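Local coordinates for protein phosphomethylpyrimidine kinase (Pyrococcus furiosus, PDB 2PB9) that probably joins pyrimidine and thiazole precursors into thiamine phosphate through this C-terminal ThiN domain and, through its N-terminal ThiD part, probably phosphorylates hydroxymethylpyrimidine and its phosphate, at residues 117-122 with 152-158. Coordinates in Å, arbitrary orientation, origin at the centre of the assembly. Numbering follows the deposited sequence.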
loop_
_atom_site.group_PDB
_atom_site.type_symbol
_atom_site.label_atom_id
_atom_site.label_comp_id
_atom_site.label_asym_id
_atom_site.label_seq_id
_atom_site.Cartn_x
_atom_site.Cartn_y
_atom_site.Cartn_z
ATOM N N PHE A 117 17.629 4.007 26.377
ATOM C CA PHE A 117 16.792 2.815 26.299
ATOM C C PHE A 117 16.426 2.474 24.856
ATOM O O PHE A 117 16.258 3.353 24.013
ATOM C CB PHE A 117 15.541 2.929 27.190
ATOM C CG PHE A 117 14.725 4.166 26.972
ATOM C CD1 PHE A 117 14.004 4.348 25.799
ATOM C CD2 PHE A 117 14.649 5.139 27.969
ATOM C CE1 PHE A 117 13.215 5.485 25.622
ATOM C CE2 PHE A 117 13.865 6.277 27.804
ATOM C CZ PHE A 117 13.145 6.451 26.630
ATOM N N LYS A 118 16.313 1.176 24.592
ATOM C CA LYS A 118 16.039 0.657 23.260
ATOM C C LYS A 118 14.657 0.814 22.635
ATOM O O LYS A 118 13.631 0.818 23.303
ATOM C CB LYS A 118 16.436 -0.822 23.206
ATOM C CG LYS A 118 17.942 -1.085 23.147
ATOM C CD LYS A 118 18.684 -0.595 24.389
ATOM C CE LYS A 118 19.476 0.665 24.087
ATOM N NZ LYS A 118 20.449 0.417 22.985
ATOM N N VAL A 119 14.669 0.923 21.316
ATOM C CA VAL A 119 13.473 1.067 20.508
ATOM C C VAL A 119 13.647 0.174 19.286
ATOM O O VAL A 119 14.633 0.277 18.579
ATOM C CB VAL A 119 13.278 2.547 20.057
ATOM C CG1 VAL A 119 14.604 3.280 20.108
ATOM C CG2 VAL A 119 12.719 2.608 18.639
ATOM N N SER A 120 12.706 -0.731 19.059
ATOM C CA SER A 120 12.787 -1.603 17.902
ATOM C C SER A 120 11.513 -1.398 17.099
ATOM O O SER A 120 10.698 -0.529 17.424
ATOM C CB SER A 120 12.928 -3.056 18.335
ATOM O OG SER A 120 13.354 -3.867 17.250
ATOM N N PHE A 121 11.326 -2.184 16.050
ATOM C CA PHE A 121 10.139 -2.021 15.225
ATOM C C PHE A 121 9.927 -3.263 14.403
ATOM O O PHE A 121 10.723 -4.199 14.447
ATOM C CB PHE A 121 10.319 -0.830 14.269
ATOM C CG PHE A 121 11.405 -1.041 13.240
ATOM C CD1 PHE A 121 11.165 -1.797 12.088
ATOM C CD2 PHE A 121 12.693 -0.538 13.450
ATOM C CE1 PHE A 121 12.190 -2.056 11.159
ATOM C CE2 PHE A 121 13.730 -0.791 12.528
ATOM C CZ PHE A 121 13.475 -1.553 11.381
ATOM N N TYR A 122 8.838 -3.257 13.648
ATOM C CA TYR A 122 8.520 -4.350 12.751
ATOM C C TYR A 122 7.778 -3.759 11.568
ATOM O O TYR A 122 7.086 -2.753 11.704
ATOM C CB TYR A 122 7.689 -5.425 13.462
ATOM C CG TYR A 122 6.288 -5.030 13.871
ATOM C CD1 TYR A 122 5.296 -4.828 12.919
ATOM C CD2 TYR A 122 5.930 -4.961 15.220
ATOM C CE1 TYR A 122 3.980 -4.582 13.294
ATOM C CE2 TYR A 122 4.609 -4.719 15.603
ATOM C CZ TYR A 122 3.641 -4.535 14.633
ATOM O OH TYR A 122 2.325 -4.359 14.986
ATOM N N GLU A 152 19.022 -6.014 22.973
ATOM C CA GLU A 152 18.464 -5.635 24.263
ATOM C C GLU A 152 16.937 -5.698 24.243
ATOM O O GLU A 152 16.329 -6.151 23.268
ATOM C CB GLU A 152 18.910 -4.216 24.641
ATOM C CG GLU A 152 20.384 -3.928 24.395
ATOM C CD GLU A 152 20.715 -3.817 22.914
ATOM O OE1 GLU A 152 20.374 -2.781 22.299
ATOM O OE2 GLU A 152 21.304 -4.770 22.359
ATOM N N ARG A 153 16.327 -5.246 25.333
ATOM C CA ARG A 153 14.876 -5.223 25.443
ATOM C C ARG A 153 14.348 -3.878 24.952
ATOM O O ARG A 153 14.728 -2.817 25.452
ATOM C CB ARG A 153 14.433 -5.433 26.892
ATOM C CG ARG A 153 12.921 -5.398 27.077
ATOM C CD ARG A 153 12.522 -5.442 28.545
ATOM N NE ARG A 153 13.050 -4.304 29.279
ATOM C CZ ARG A 153 12.741 -3.042 29.001
ATOM N NH1 ARG A 153 11.905 -2.764 28.008
ATOM N NH2 ARG A 153 13.279 -2.056 29.707
ATOM N N PRO A 154 13.471 -3.906 23.948
ATOM C CA PRO A 154 12.942 -2.637 23.455
ATOM C C PRO A 154 11.751 -2.123 24.259
ATOM O O PRO A 154 10.701 -2.758 24.314
ATOM C CB PRO A 154 12.586 -2.959 22.006
ATOM C CG PRO A 154 12.185 -4.387 22.073
ATOM C CD PRO A 154 13.217 -4.996 22.990
ATOM N N ASP A 155 11.934 -0.973 24.893
ATOM C CA ASP A 155 10.874 -0.348 25.675
ATOM C C ASP A 155 9.836 0.203 24.711
ATOM O O ASP A 155 8.659 0.323 25.050
ATOM C CB ASP A 155 11.441 0.805 26.503
ATOM C CG ASP A 155 12.467 0.340 27.504
ATOM O OD1 ASP A 155 12.053 -0.035 28.622
ATOM O OD2 ASP A 155 13.677 0.334 27.164
ATOM N N ILE A 156 10.301 0.549 23.513
ATOM C CA ILE A 156 9.446 1.099 22.469
ATOM C C ILE A 156 9.486 0.258 21.208
ATOM O O ILE A 156 10.551 -0.069 20.684
ATOM C CB ILE A 156 9.867 2.521 22.052
ATOM C CG1 ILE A 156 10.026 3.408 23.279
ATOM C CG2 ILE A 156 8.843 3.104 21.091
ATOM C CD1 ILE A 156 11.321 3.153 24.009
ATOM N N ILE A 157 8.305 -0.086 20.727
ATOM C CA ILE A 157 8.172 -0.855 19.506
ATOM C C ILE A 157 7.128 -0.105 18.692
ATOM O O ILE A 157 6.083 0.288 19.212
ATOM C CB ILE A 157 7.700 -2.302 19.795
ATOM C CG1 ILE A 157 8.760 -3.036 20.628
ATOM C CG2 ILE A 157 7.444 -3.043 18.476
ATOM C CD1 ILE A 157 8.392 -4.450 21.016
ATOM N N TYR A 158 7.422 0.138 17.425
ATOM C CA TYR A 158 6.469 0.849 16.591
ATOM C C TYR A 158 6.459 0.184 15.239
ATOM O O TYR A 158 7.222 -0.745 14.996
ATOM C CB TYR A 158 6.870 2.320 16.453
ATOM C CG TYR A 158 8.102 2.530 15.610
ATOM C CD1 TYR A 158 7.999 2.756 14.234
ATOM C CD2 TYR A 158 9.381 2.452 16.173
ATOM C CE1 TYR A 158 9.133 2.901 13.438
ATOM C CE2 TYR A 158 10.525 2.593 15.385
ATOM C CZ TYR A 158 10.390 2.817 14.018
ATOM O OH TYR A 158 11.509 2.952 13.224
#
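Y158 lays one face of its ring against F121, whose CB sits 3.7 Å from the centroid of the Y158 ring in a CH-pi contact, while V119 CG2 meets the ring edge at Y158 CE2, 3.9 Å away. On this same side of the sheet V119 and I156 pair CB to CB at 4.0 Å, and F117 CE1 reaches I156 CD1 at 3.4 Å; F117, I156 and Y158 from this side pack on helix 102-114. S120 and I157 point to the opposite side, under helix 138-149, where S120 OG is hydrogen-bonded to A146 O.

Strands 118-121 and 156-158 run parallel, their axes 22° apart. S120 N donates to I156 O (2.8 Å), and S120 O accepts a weak bond from Y158 N (3.3 Å); Y122 N then reaches Y158 O at 3.3 Å. Where the second strand turns a corner at D155, K118 O receives both D155 N (2.9 Å) and, weakly, I156 N (3.3 Å). Beyond it the link becomes ionic: K118 NZ forms a salt bridge with E152 OE1 at 3.3 Å. R153 NH2 holds D155 OD1 at 2.6 Å within its own segment.

Strand 118-121 is outermost in this chain's mixed sheet, and the 29 residues between the segments, including helix 138-149, make a right-handed beta-alpha-beta crossover to strand 154-159, which continues antiparallel to strand 168-173. Main-chain bonding thus sets the register, apolar contacts pair side chains across the strands and with helices 102-114 and 138-149, and charge pairing lies at the N-terminal end, up to the corner at D155.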